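Long-range contacts in putative dimetal phosphatase (Danio rerio, PDB 2NXF), which probably hydrolyses ADP-ribose, CDP-choline and related nucleoside diphosphate derivatives, yielding AMP or CMP and a phosphorylated sugar or alcohol, at a dinuclear metal centre: residues Arg29-Tyr33 with Ile287-Pro291; Asp42-Trp47 with His294-Thr298; Val52-Leu58 with Val88-Val93; Gly59-Asp63 with Ala75-Val79; Phe99-Arg104 with Val154-Glu158. Numbering follows the deposited sequence.

How the interactions relate
Interactions 2, 3 and 4 are buried, whereas 1 and 5 lie partly exposed near the metal-bearing loops. Interactions 2 and 3 reach the same mixed sheet; the helix of 42-47 is followed in the chain by the strand of 52-58, and W47 CZ3 lies 3.6 Å from V55 CG1. Interaction 3 is dominated by main-chain hydrogen bonds, interaction 2 by aromatic and polar side chains, and interaction 4 by apolar side chains, although D60 bridges both zinc ions. Interactions 4 and 5 touch through I62 CD1 and N101 CG, 3.6 Å apart. Charged side chains add to the two partly exposed contacts: an arginine-glutamate salt bridge in interaction 1 and a stacked arginine pair in interaction 5.

Interaction 1 of 5, residues Arg29-Tyr33 with Ile287-Pro291; sequences RRRYY and IETPP. With PO4 (phosphate ion), chain F.
R29-R31 are extended, R30 and R31 as a short strand; the chain then bends through Y32 (-102/75) to helical values at Y33 (-61/-49). Segment 287-291 has no regular structure. The backbones approach closest at R31 and E288, CA to CA 4.9 Å. Y32 N donates to I287 O at 2.9 Å and 176°, and the same carbonyl receives a CA-H...O contact from R31 CA at 3.5 Å. Backbone hydrogen bonds also link R31 to G22 of the neighbouring strand and I287 to D13. Water 1 donates to R30 O (3.1 Å) and E288 O (2.8 Å). E288 (chi1 m, chi2 t) brings OE2 within 3.1 Å of both R31 NE and R31 NH2, a salt bridge whose NH2 bond is weak. OE2 is also hydrogen-bonded to ND1 of H267, a zinc ligand, so E288 belongs to the second shell of the dimetal site of this calcineurin-like phosphoesterase. R31 NH1 reaches phosphate O2 in a weak hydrogen bond of 3.4 Å; N96 and H97 also hold that ion. R29 NE stays 4.2 Å from E288 OE1, beyond salt-bridge range; R29 pairs with D268, and R30 with D21. T289 OG1 is satisfied by G285 O and R313. The Y32 ring, chi1 m, takes a CH-pi contact from P290 CA, 3.6 Å from its centroid and 12° off the normal, while Y33 CD1 meets I287 CD1 at 3.6 Å.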
# COMPACT_ATOMS: atom_id res chain seq x y z
N ARG A 29 -7.31 5.58 -18.61
CA ARG A 29 -8.03 4.79 -17.61
C ARG A 29 -9.15 5.63 -17.01
O ARG A 29 -8.95 6.81 -16.71
CB ARG A 29 -7.10 4.37 -16.47
CG ARG A 29 -5.84 3.61 -16.90
CD ARG A 29 -6.12 2.16 -17.27
NE ARG A 29 -4.86 1.45 -17.52
CZ ARG A 29 -4.25 1.35 -18.70
NH1 ARG A 29 -4.76 1.90 -19.81
NH2 ARG A 29 -3.11 0.67 -18.79
N ARG A 30 -10.31 5.02 -16.81
CA ARG A 30 -11.46 5.68 -16.19
C ARG A 30 -11.39 5.47 -14.69
O ARG A 30 -10.95 4.41 -14.23
CB ARG A 30 -12.76 5.10 -16.77
CG ARG A 30 -14.04 5.74 -16.24
CD ARG A 30 -15.17 5.59 -17.27
NE ARG A 30 -16.47 5.96 -16.70
CZ ARG A 30 -17.63 5.94 -17.35
NH1 ARG A 30 -17.68 5.56 -18.63
NH2 ARG A 30 -18.74 6.29 -16.72
N ARG A 31 -11.84 6.47 -13.93
CA ARG A 31 -11.90 6.37 -12.46
C ARG A 31 -13.35 6.39 -11.97
O ARG A 31 -14.08 7.35 -12.21
CB ARG A 31 -11.01 7.44 -11.81
CG ARG A 31 -9.56 7.05 -11.98
CD ARG A 31 -8.56 7.92 -11.30
NE ARG A 31 -7.22 7.42 -11.64
CZ ARG A 31 -6.10 7.75 -11.00
NH1 ARG A 31 -6.14 8.57 -9.94
NH2 ARG A 31 -4.95 7.25 -11.40
N TYR A 32 -13.75 5.31 -11.32
CA TYR A 32 -15.14 5.05 -10.99
C TYR A 32 -15.36 5.40 -9.52
O TYR A 32 -15.45 4.51 -8.67
CB TYR A 32 -15.44 3.57 -11.26
CG TYR A 32 -15.27 3.20 -12.71
CD1 TYR A 32 -16.31 3.38 -13.61
CD2 TYR A 32 -14.07 2.65 -13.19
CE1 TYR A 32 -16.17 3.04 -14.95
CE2 TYR A 32 -13.91 2.30 -14.53
CZ TYR A 32 -14.96 2.50 -15.40
OH TYR A 32 -14.84 2.17 -16.73
N TYR A 33 -15.41 6.70 -9.22
CA TYR A 33 -15.32 7.18 -7.83
C TYR A 33 -16.46 6.66 -6.95
O TYR A 33 -16.22 6.17 -5.83
CB TYR A 33 -15.26 8.73 -7.80
CG TYR A 33 -14.00 9.28 -8.45
CD1 TYR A 33 -12.74 9.17 -7.79
CD2 TYR A 33 -14.04 9.89 -9.70
CE1 TYR A 33 -11.58 9.66 -8.37
CE2 TYR A 33 -12.86 10.40 -10.28
CZ TYR A 33 -11.65 10.27 -9.61
OH TYR A 33 -10.49 10.74 -10.17
N ILE A 287 -10.31 1.63 -7.84
CA ILE A 287 -10.78 2.87 -8.50
C ILE A 287 -10.85 2.78 -10.02
O ILE A 287 -11.71 3.40 -10.63
CB ILE A 287 -9.97 4.10 -8.04
CG1 ILE A 287 -10.56 5.41 -8.58
CG2 ILE A 287 -8.48 3.97 -8.42
CD1 ILE A 287 -11.99 5.70 -8.07
N GLU A 288 -9.96 2.00 -10.64
CA GLU A 288 -9.99 1.91 -12.11
C GLU A 288 -10.74 0.68 -12.61
O GLU A 288 -10.67 0.33 -13.78
CB GLU A 288 -8.58 2.00 -12.70
CG GLU A 288 -8.06 3.45 -12.57
CD GLU A 288 -6.65 3.65 -13.04
OE1 GLU A 288 -6.08 2.74 -13.67
OE2 GLU A 288 -6.11 4.76 -12.78
N THR A 289 -11.46 0.04 -11.68
CA THR A 289 -12.28 -1.15 -11.98
C THR A 289 -13.76 -0.76 -12.25
O THR A 289 -14.40 -0.20 -11.36
CB THR A 289 -12.22 -2.14 -10.85
OG1 THR A 289 -10.84 -2.40 -10.53
CG2 THR A 289 -12.93 -3.45 -11.24
N PRO A 290 -14.31 -1.07 -13.45
CA PRO A 290 -15.72 -0.72 -13.70
C PRO A 290 -16.68 -1.64 -12.94
O PRO A 290 -16.27 -2.69 -12.46
CB PRO A 290 -15.87 -0.91 -15.22
CG PRO A 290 -14.85 -1.93 -15.56
CD PRO A 290 -13.68 -1.68 -14.64
N PRO A 291 -17.95 -1.22 -12.82
CA PRO A 291 -18.93 -1.99 -12.05
C PRO A 291 -19.15 -3.41 -12.55
O PRO A 291 -19.64 -4.24 -11.80
CB PRO A 291 -20.23 -1.18 -12.24
CG PRO A 291 -19.76 0.19 -12.44
CD PRO A 291 -18.54 0.03 -13.33
P PO4 F . -2.90 7.63 -7.76
O1 PO4 F . -2.32 6.95 -8.97
O2 PO4 F . -3.33 9.03 -8.13
O3 PO4 F . -4.17 6.95 -7.28
O4 PO4 F . -1.92 7.63 -6.62
O HOH W 1 -10.30 2.00 -16.05

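Interaction 2 of 5, residues Asp42-Trp47 with His294-Thr298; sequences DAVLQW and HAFAT
F296, at chi1 p, lays one ring face over A43, whose CB stands 3.7 Å from the ring centroid and 13° off its normal, a CH-pi contact. An edge of the same ring points at the face of the W47 five-membered ring in an offset edge-to-face pair, centroids 5.1 Å apart and planes at 85°. Helix 42-47 runs nearly parallel to strand 295-298, at 14° and 9.5 Å between axes, with A43 nearest F296 (CA to CA 6.7 Å) and W47 nearest T298 (7.4 Å). This is helix-on-sheet packing: helix 35-49 covers a face of the mixed sheet, and I11 of strand 6-11 also touches A43, W47 and F296. W47, chi1 m, donates from NE1 to A297 O at 3.1 Å. At the other end D42 OD2, chi1 t, accepts from H294 NE2 at 2.7 Å and from Q46 NE2 at 2.8 Å. H294 ND1 meanwhile accepts from A295 N at 3.1 Å, a pattern consistent with a neutral imidazole protonated on NE2.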
# COMPACT_ATOMS: atom_id res chain seq x y z
N ASP A 42 -19.24 -5.15 -1.60
CA ASP A 42 -19.28 -6.55 -2.06
C ASP A 42 -18.09 -7.37 -1.55
O ASP A 42 -18.26 -8.54 -1.15
CB ASP A 42 -19.38 -6.65 -3.57
CG ASP A 42 -19.43 -8.10 -4.03
OD1 ASP A 42 -20.52 -8.72 -3.93
OD2 ASP A 42 -18.36 -8.62 -4.40
N ALA A 43 -16.89 -6.76 -1.56
CA ALA A 43 -15.70 -7.44 -1.01
C ALA A 43 -15.95 -7.81 0.46
O ALA A 43 -15.69 -8.95 0.89
CB ALA A 43 -14.48 -6.55 -1.14
N VAL A 44 -16.48 -6.85 1.20
CA VAL A 44 -16.80 -7.04 2.63
C VAL A 44 -17.79 -8.17 2.84
O VAL A 44 -17.59 -9.04 3.70
CB VAL A 44 -17.27 -5.71 3.29
CG1 VAL A 44 -17.93 -5.97 4.68
CG2 VAL A 44 -16.11 -4.78 3.42
N LEU A 45 -18.85 -8.19 2.03
CA LEU A 45 -19.81 -9.30 2.05
C LEU A 45 -19.11 -10.66 1.87
O LEU A 45 -19.36 -11.61 2.62
CB LEU A 45 -20.87 -9.09 0.97
CG LEU A 45 -22.02 -10.07 0.86
CD1 LEU A 45 -22.67 -10.29 2.21
CD2 LEU A 45 -23.05 -9.52 -0.14
N GLN A 46 -18.21 -10.73 0.88
CA GLN A 46 -17.47 -11.97 0.60
C GLN A 46 -16.53 -12.36 1.75
O GLN A 46 -16.51 -13.52 2.16
CB GLN A 46 -16.74 -11.90 -0.75
CG GLN A 46 -17.71 -11.72 -1.93
CD GLN A 46 -17.10 -12.08 -3.29
OE1 GLN A 46 -16.40 -13.10 -3.44
NE2 GLN A 46 -17.38 -11.24 -4.30
N TRP A 47 -15.81 -11.38 2.30
CA TRP A 47 -14.89 -11.63 3.42
C TRP A 47 -15.63 -12.10 4.66
O TRP A 47 -15.12 -12.92 5.43
CB TRP A 47 -14.10 -10.38 3.76
CG TRP A 47 -13.09 -9.99 2.72
CD1 TRP A 47 -12.39 -10.82 1.89
CD2 TRP A 47 -12.66 -8.65 2.42
NE1 TRP A 47 -11.54 -10.07 1.09
CE2 TRP A 47 -11.69 -8.75 1.40
CE3 TRP A 47 -13.01 -7.38 2.91
CZ2 TRP A 47 -11.05 -7.61 0.87
CZ3 TRP A 47 -12.36 -6.24 2.38
CH2 TRP A 47 -11.41 -6.38 1.37
N HIS A 294 -14.20 -6.44 -10.94
CA HIS A 294 -13.91 -6.39 -9.51
C HIS A 294 -12.42 -6.31 -9.34
O HIS A 294 -11.68 -6.48 -10.31
CB HIS A 294 -14.41 -7.65 -8.78
CG HIS A 294 -15.07 -7.37 -7.46
ND1 HIS A 294 -14.61 -6.42 -6.58
CD2 HIS A 294 -16.16 -7.94 -6.88
CE1 HIS A 294 -15.39 -6.41 -5.51
NE2 HIS A 294 -16.33 -7.32 -5.67
N ALA A 295 -11.98 -6.03 -8.11
CA ALA A 295 -10.56 -6.11 -7.75
C ALA A 295 -10.37 -6.21 -6.25
O ALA A 295 -10.32 -5.20 -5.55
CB ALA A 295 -9.79 -4.88 -8.28
N PHE A 296 -10.30 -7.44 -5.75
CA PHE A 296 -9.89 -7.65 -4.38
C PHE A 296 -9.45 -9.10 -4.27
O PHE A 296 -9.53 -9.86 -5.24
CB PHE A 296 -11.02 -7.31 -3.38
CG PHE A 296 -12.09 -8.37 -3.26
CD1 PHE A 296 -12.12 -9.27 -2.18
CD2 PHE A 296 -13.10 -8.46 -4.22
CE1 PHE A 296 -13.13 -10.26 -2.08
CE2 PHE A 296 -14.13 -9.44 -4.12
CZ PHE A 296 -14.13 -10.34 -3.05
N ALA A 297 -8.96 -9.47 -3.10
CA ALA A 297 -8.55 -10.85 -2.91
C ALA A 297 -8.76 -11.31 -1.47
O ALA A 297 -9.00 -10.48 -0.56
CB ALA A 297 -7.07 -11.00 -3.30
N THR A 298 -8.60 -12.60 -1.27
CA THR A 298 -8.48 -13.19 0.06
C THR A 298 -7.24 -14.07 0.03
O THR A 298 -7.05 -14.85 -0.90
CB THR A 298 -9.70 -14.04 0.42
OG1 THR A 298 -10.89 -13.24 0.26
CG2 THR A 298 -9.61 -14.54 1.87

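Interaction 3 of 5, residues Val52-Leu58 with Val88-Val93; sequences VQCVVQL and VDVHHV
V93, Q57 and H91 have the most surface covered here. They sit on or beside parallel strands 54-57 and 89-92, whose axes approach to 4.6 Å at a crossing of -17°; V55 pairs with V90, V56 with H91 and Q57 with H92. H91 anchors the ladder: its N donates to V55 O (2.7 Å) and its O accepts from Q57 N (2.9 Å). V55 N to D89 O and V93 N to Q57 O, both 3.0 Å, extend it. The H91 side chain, chi1 m, shares a face with V56 and C54; C54 SG lies at its ring edge, 5.1 Å from the centroid, while ND1 bonds to Y134 and the ring stacks on F136. The strands form a beta-alpha-beta crossover whose connection holds helices 65-68 and 72-84; as is usual in metallophosphoesterases, zinc ligands follow both: D60 in a loop, N96 starting a helix. On the opposite face Q57, folded by chi1 p and chi2 p, donates from NE2 to H92 ND1 (3.0 Å) and to water 3 (2.8 Å), which donates to V93 O; its OE1 accepts from G59 N. V93, chi1 t, sets CG2 4.2 Å from L58 CD1 and 4.4 Å from V56 CG1, and packs on F226 of the other sheet.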
# COMPACT_ATOMS: atom_id res chain seq x y z
N VAL A 52 -12.97 -14.21 7.43
CA VAL A 52 -11.55 -13.73 7.43
C VAL A 52 -11.16 -13.22 8.83
O VAL A 52 -12.02 -12.72 9.56
CB VAL A 52 -11.21 -12.64 6.37
CG1 VAL A 52 -11.61 -13.09 4.95
CG2 VAL A 52 -11.85 -11.29 6.72
N GLN A 53 -9.89 -13.34 9.18
CA GLN A 53 -9.44 -12.96 10.52
C GLN A 53 -9.02 -11.49 10.61
O GLN A 53 -8.96 -10.94 11.71
CB GLN A 53 -8.33 -13.89 10.99
CG GLN A 53 -8.86 -15.28 11.35
CD GLN A 53 -7.80 -16.35 11.29
OE1 GLN A 53 -7.49 -16.87 10.21
NE2 GLN A 53 -7.25 -16.71 12.44
N CYS A 54 -8.74 -10.88 9.46
CA CYS A 54 -8.51 -9.43 9.35
C CYS A 54 -8.54 -9.03 7.88
O CYS A 54 -8.70 -9.87 7.01
CB CYS A 54 -7.18 -9.01 10.01
SG CYS A 54 -5.68 -9.44 9.11
N VAL A 55 -8.43 -7.73 7.64
CA VAL A 55 -8.34 -7.20 6.29
C VAL A 55 -7.13 -6.27 6.30
O VAL A 55 -6.89 -5.58 7.29
CB VAL A 55 -9.62 -6.42 5.90
CG1 VAL A 55 -9.47 -5.73 4.54
CG2 VAL A 55 -10.87 -7.38 5.91
N VAL A 56 -6.37 -6.27 5.21
CA VAL A 56 -5.34 -5.24 4.99
C VAL A 56 -5.71 -4.46 3.74
O VAL A 56 -5.93 -5.05 2.67
CB VAL A 56 -3.93 -5.85 4.82
CG1 VAL A 56 -2.89 -4.72 4.73
CG2 VAL A 56 -3.58 -6.80 5.98
N GLN A 57 -5.83 -3.15 3.87
CA GLN A 57 -6.11 -2.34 2.67
C GLN A 57 -4.90 -1.44 2.42
O GLN A 57 -4.35 -0.84 3.36
CB GLN A 57 -7.44 -1.58 2.74
CG GLN A 57 -7.54 -0.49 3.79
CD GLN A 57 -7.01 0.87 3.32
OE1 GLN A 57 -6.66 1.08 2.15
NE2 GLN A 57 -6.97 1.82 4.25
N LEU A 58 -4.52 -1.38 1.15
CA LEU A 58 -3.20 -0.91 0.75
C LEU A 58 -3.11 0.61 0.48
O LEU A 58 -2.10 1.09 -0.04
CB LEU A 58 -2.75 -1.71 -0.49
CG LEU A 58 -2.06 -3.08 -0.25
CD1 LEU A 58 -0.72 -2.88 0.50
CD2 LEU A 58 -2.95 -3.99 0.51
N VAL A 88 -14.13 -7.38 11.77
CA VAL A 88 -12.78 -7.81 12.17
C VAL A 88 -11.80 -6.65 12.03
O VAL A 88 -12.14 -5.63 11.42
CB VAL A 88 -12.24 -9.04 11.37
CG1 VAL A 88 -13.01 -10.32 11.71
CG2 VAL A 88 -12.21 -8.76 9.88
N ASP A 89 -10.61 -6.82 12.58
CA ASP A 89 -9.57 -5.80 12.49
C ASP A 89 -9.26 -5.49 11.04
O ASP A 89 -9.08 -6.41 10.23
CB ASP A 89 -8.26 -6.29 13.14
CG ASP A 89 -8.32 -6.33 14.65
OD1 ASP A 89 -9.27 -5.79 15.27
OD2 ASP A 89 -7.39 -6.93 15.24
N VAL A 90 -9.17 -4.20 10.72
CA VAL A 90 -8.71 -3.76 9.40
C VAL A 90 -7.41 -2.99 9.59
O VAL A 90 -7.30 -2.12 10.48
CB VAL A 90 -9.76 -2.87 8.69
CG1 VAL A 90 -9.26 -2.45 7.31
CG2 VAL A 90 -11.10 -3.63 8.56
N HIS A 91 -6.42 -3.33 8.78
CA HIS A 91 -5.11 -2.66 8.85
C HIS A 91 -5.00 -1.73 7.66
O HIS A 91 -5.26 -2.14 6.51
CB HIS A 91 -3.99 -3.70 8.87
CG HIS A 91 -4.01 -4.53 10.11
ND1 HIS A 91 -3.43 -4.11 11.29
CD2 HIS A 91 -4.63 -5.70 10.38
CE1 HIS A 91 -3.66 -5.01 12.22
NE2 HIS A 91 -4.38 -5.99 11.70
N HIS A 92 -4.67 -0.48 7.95
CA HIS A 92 -4.71 0.58 6.95
C HIS A 92 -3.29 1.04 6.63
O HIS A 92 -2.56 1.49 7.53
CB HIS A 92 -5.49 1.79 7.48
CG HIS A 92 -6.89 1.46 7.90
ND1 HIS A 92 -7.91 1.22 7.01
CD2 HIS A 92 -7.43 1.34 9.14
CE1 HIS A 92 -9.02 0.95 7.68
NE2 HIS A 92 -8.75 1.01 8.97
N VAL A 93 -2.93 0.93 5.35
CA VAL A 93 -1.69 1.47 4.82
C VAL A 93 -1.98 2.89 4.34
O VAL A 93 -3.02 3.13 3.73
CB VAL A 93 -1.20 0.57 3.64
CG1 VAL A 93 0.02 1.18 2.95
CG2 VAL A 93 -0.87 -0.82 4.14
O HOH W 2 -9.97 -9.18 14.01
O HOH W 3 -5.51 4.19 4.36

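Interaction 4 of 5, residues Gly59-Asp63 with Ala75-Val79; sequences GDIID and ALDTV. With ZN (zinc ion), chain B; ZN (zinc ion), chain C.
Two isoleucines of the loop 59-63 project CA-to-CB toward helix 75-79. I61, with both chi angles t, extends CD1 to 3.8 Å from V79 CG2, while its CG2 lies 4.3 Å from L76 CD1. In I62, chi1 p places CG2 against one helical turn, 4.0 Å from A75 CB, 3.8 Å from V79 CG2 and 3.6 Å from A75 O; chi2 t carries CD1 to 4.4 Å from L76 CB. The nearest CA pairs are I62-L76 (6.4 Å) and I61-V79 (7.4 Å). GDIID fits the GDxxD signature of metallophosphoesterases. G59 has phi/psi 105/180 and D60 a left-handed 50/49; D60, chi1 m, points its carboxylate away from the helix, and OD2 bridges both zinc ions at 2.2 Å, alongside water 4 at 2.1 Å from each. D63, chi1 t, caps H65 N. No hydrogen bond joins the segments: they meet by van der Waals packing, almost all between apolar side chains, A75 O accepting from V79 N within the helix, and the loop's metal-binding polarity is kept away from the helix.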
# COMPACT_ATOMS: atom_id res chain seq x y z
N GLY A 59 -4.14 1.36 0.88
CA GLY A 59 -4.04 2.83 0.85
C GLY A 59 -4.83 3.43 -0.30
O GLY A 59 -5.41 2.70 -1.12
N ASP A 60 -4.77 4.77 -0.37
CA ASP A 60 -5.62 5.55 -1.26
C ASP A 60 -7.07 5.12 -1.08
O ASP A 60 -7.76 4.87 -2.06
CB ASP A 60 -5.22 5.36 -2.73
CG ASP A 60 -3.91 6.08 -3.09
OD1 ASP A 60 -3.31 6.75 -2.23
OD2 ASP A 60 -3.47 5.93 -4.23
N ILE A 61 -7.53 5.05 0.18
CA ILE A 61 -8.92 4.59 0.43
C ILE A 61 -9.96 5.65 0.05
O ILE A 61 -11.09 5.32 -0.31
CB ILE A 61 -9.09 4.09 1.88
CG1 ILE A 61 -10.28 3.13 1.97
CG2 ILE A 61 -9.13 5.29 2.86
CD1 ILE A 61 -10.52 2.55 3.36
N ILE A 62 -9.58 6.94 0.10
CA ILE A 62 -10.46 7.99 -0.43
C ILE A 62 -9.66 8.87 -1.36
O ILE A 62 -8.46 9.04 -1.15
CB ILE A 62 -11.14 8.86 0.67
CG1 ILE A 62 -10.10 9.54 1.57
CG2 ILE A 62 -12.15 8.03 1.50
CD1 ILE A 62 -10.70 10.74 2.34
N ASP A 63 -10.30 9.45 -2.37
CA ASP A 63 -9.54 10.23 -3.36
C ASP A 63 -9.19 11.62 -2.85
O ASP A 63 -9.95 12.21 -2.08
CB ASP A 63 -10.35 10.36 -4.65
CG ASP A 63 -9.48 10.74 -5.83
OD1 ASP A 63 -8.80 9.85 -6.38
OD2 ASP A 63 -9.46 11.93 -6.17
N ALA A 75 -16.32 11.52 3.24
CA ALA A 75 -15.84 10.44 2.37
C ALA A 75 -15.21 9.33 3.21
O ALA A 75 -15.47 8.14 3.00
CB ALA A 75 -14.85 10.96 1.32
N LEU A 76 -14.37 9.72 4.16
CA LEU A 76 -13.74 8.71 5.01
C LEU A 76 -14.82 7.95 5.80
O LEU A 76 -14.77 6.72 5.91
CB LEU A 76 -12.72 9.35 5.95
CG LEU A 76 -12.01 8.34 6.88
CD1 LEU A 76 -11.24 7.29 6.07
CD2 LEU A 76 -11.10 9.10 7.87
N ASP A 77 -15.81 8.69 6.30
CA ASP A 77 -16.90 8.07 7.08
C ASP A 77 -17.58 7.00 6.24
O ASP A 77 -17.93 5.93 6.74
CB ASP A 77 -17.93 9.12 7.49
CG ASP A 77 -17.49 9.97 8.68
OD1 ASP A 77 -16.46 9.66 9.33
OD2 ASP A 77 -18.19 10.96 8.97
N THR A 78 -17.78 7.30 4.96
CA THR A 78 -18.47 6.40 4.06
C THR A 78 -17.74 5.06 3.93
O THR A 78 -18.36 4.00 4.07
CB THR A 78 -18.69 7.06 2.68
OG1 THR A 78 -19.63 8.13 2.84
CG2 THR A 78 -19.28 6.03 1.68
N VAL A 79 -16.44 5.12 3.67
CA VAL A 79 -15.67 3.90 3.49
C VAL A 79 -15.46 3.15 4.80
O VAL A 79 -15.42 1.91 4.80
CB VAL A 79 -14.30 4.12 2.75
CG1 VAL A 79 -14.54 4.65 1.33
CG2 VAL A 79 -13.38 5.05 3.54
ZN ZN B . -4.31 5.10 -6.11
ZN ZN C . -1.37 5.94 -4.82
O HOH W 4 -2.22 5.05 -6.58

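Interaction 5 of 5, residues Phe99-Arg104 with Val154-Glu158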
# COMPACT_ATOMS: atom_id res chain seq x y z
N PHE A 99 -2.52 11.45 2.23
CA PHE A 99 -1.81 12.71 2.50
C PHE A 99 -2.37 13.94 1.78
O PHE A 99 -2.22 15.08 2.25
CB PHE A 99 -0.31 12.56 2.27
CG PHE A 99 0.32 11.52 3.15
CD1 PHE A 99 0.49 11.76 4.52
CD2 PHE A 99 0.70 10.30 2.63
CE1 PHE A 99 1.08 10.76 5.34
CE2 PHE A 99 1.27 9.30 3.45
CZ PHE A 99 1.45 9.54 4.81
N TYR A 100 -3.02 13.72 0.64
CA TYR A 100 -3.70 14.82 -0.06
C TYR A 100 -4.86 15.32 0.80
O TYR A 100 -5.15 16.51 0.81
CB TYR A 100 -4.26 14.38 -1.42
CG TYR A 100 -3.23 13.91 -2.43
CD1 TYR A 100 -1.92 14.38 -2.41
CD2 TYR A 100 -3.60 13.02 -3.44
CE1 TYR A 100 -0.98 13.95 -3.34
CE2 TYR A 100 -2.68 12.57 -4.38
CZ TYR A 100 -1.36 13.02 -4.32
OH TYR A 100 -0.45 12.55 -5.24
N ASN A 101 -5.53 14.40 1.49
CA ASN A 101 -6.69 14.75 2.32
C ASN A 101 -6.36 15.22 3.73
O ASN A 101 -7.05 16.09 4.25
CB ASN A 101 -7.64 13.56 2.43
CG ASN A 101 -8.49 13.37 1.18
OD1 ASN A 101 -9.45 14.10 0.97
ND2 ASN A 101 -8.10 12.41 0.34
N PHE A 102 -5.36 14.60 4.35
CA PHE A 102 -5.11 14.78 5.79
C PHE A 102 -3.63 14.96 6.10
O PHE A 102 -2.76 14.38 5.44
CB PHE A 102 -5.59 13.54 6.58
CG PHE A 102 -7.02 13.15 6.30
CD1 PHE A 102 -8.07 13.98 6.69
CD2 PHE A 102 -7.31 11.94 5.68
CE1 PHE A 102 -9.42 13.62 6.43
CE2 PHE A 102 -8.65 11.56 5.41
CZ PHE A 102 -9.69 12.39 5.80
N SER A 103 -3.37 15.74 7.15
CA SER A 103 -2.02 15.84 7.72
C SER A 103 -1.70 14.57 8.51
O SER A 103 -2.61 13.77 8.79
CB SER A 103 -1.96 17.04 8.66
OG SER A 103 -2.77 16.80 9.81
N ARG A 104 -0.43 14.35 8.86
CA ARG A 104 -0.08 13.19 9.71
C ARG A 104 -0.75 13.22 11.08
O ARG A 104 -1.27 12.19 11.51
CB ARG A 104 1.44 13.01 9.87
CG ARG A 104 2.05 12.12 8.85
CD ARG A 104 3.56 12.18 8.86
NE ARG A 104 4.06 11.56 7.64
CZ ARG A 104 4.25 10.25 7.48
NH1 ARG A 104 4.72 9.79 6.32
NH2 ARG A 104 4.02 9.39 8.47
N VAL A 154 7.38 14.89 -0.04
CA VAL A 154 7.03 16.29 0.14
C VAL A 154 5.55 16.45 0.48
O VAL A 154 5.14 17.46 1.03
CB VAL A 154 7.43 17.17 -1.07
CG1 VAL A 154 8.95 17.23 -1.20
CG2 VAL A 154 6.79 16.66 -2.35
N ILE A 155 4.75 15.43 0.16
CA ILE A 155 3.30 15.52 0.36
C ILE A 155 2.87 15.05 1.76
O ILE A 155 1.77 15.42 2.23
CB ILE A 155 2.50 14.75 -0.72
CG1 ILE A 155 2.81 13.24 -0.67
CG2 ILE A 155 2.71 15.37 -2.10
CD1 ILE A 155 1.85 12.42 -1.48
N GLY A 156 3.73 14.28 2.42
CA GLY A 156 3.44 13.72 3.74
C GLY A 156 4.31 14.22 4.88
O GLY A 156 4.37 13.60 5.96
N ARG A 157 5.02 15.32 4.65
CA ARG A 157 5.84 15.95 5.69
C ARG A 157 5.59 17.47 5.67
O ARG A 157 5.22 18.02 4.63
CB ARG A 157 7.31 15.63 5.45
CG ARG A 157 7.71 14.16 5.65
CD ARG A 157 7.51 13.71 7.11
NE ARG A 157 7.84 12.30 7.30
CZ ARG A 157 7.61 11.63 8.43
NH1 ARG A 157 7.00 12.22 9.46
NH2 ARG A 157 7.98 10.35 8.51
N GLU A 158 5.79 18.13 6.81
CA GLU A 158 5.51 19.57 6.96
C GLU A 158 6.62 20.41 6.36
O GLU A 158 7.80 20.13 6.58
CB GLU A 158 5.38 19.94 8.45
CG GLU A 158 4.24 19.27 9.21
CD GLU A 158 4.28 19.54 10.72
OE1 GLU A 158 4.75 20.62 11.14
OE2 GLU A 158 3.83 18.65 11.50
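F99 to N101 close helix 96-101; F102 (phi/psi -136/148) leaves helical geometry, and S103 is the N-cap of the next helix, which R104 begins. Opposite runs an irregular loop, in which I155 and G156 (-115/16) turn before R157 becomes extended. The backbones come closest at F99 and G156, CA to CA 5.5 Å. F99 CD1 lies 3.6 Å from G156 CA and would lie 3.2 Å from a CB modelled on G156, so the close approach relies on the missing side chain. I155 CD1 packs 3.7 Å from Y100 CE1 and 4.3 Å from F99 CB. R104 NE donates to G156 O at 2.7 Å and 158°, and its guanidinium stacks flat on that of R157, centres 3.7 Å apart and planes at 11°. Acids offset the like charges: R104 bridges to D148, and R157 to D151 and D130. Y100 OH is hydrogen-bonded to N96, a zinc ligand, and the nearest atoms of the Y100 side chain and the phosphate are about 5 Å apart. The contact thus ties the 154-158 loop to the end of helix 96-101, whose first residues N96-E98 belong to the GNHE metal-binding signature of metallophosphoesterases, and to R104 of the next helix, at the margin of the dinuclear site.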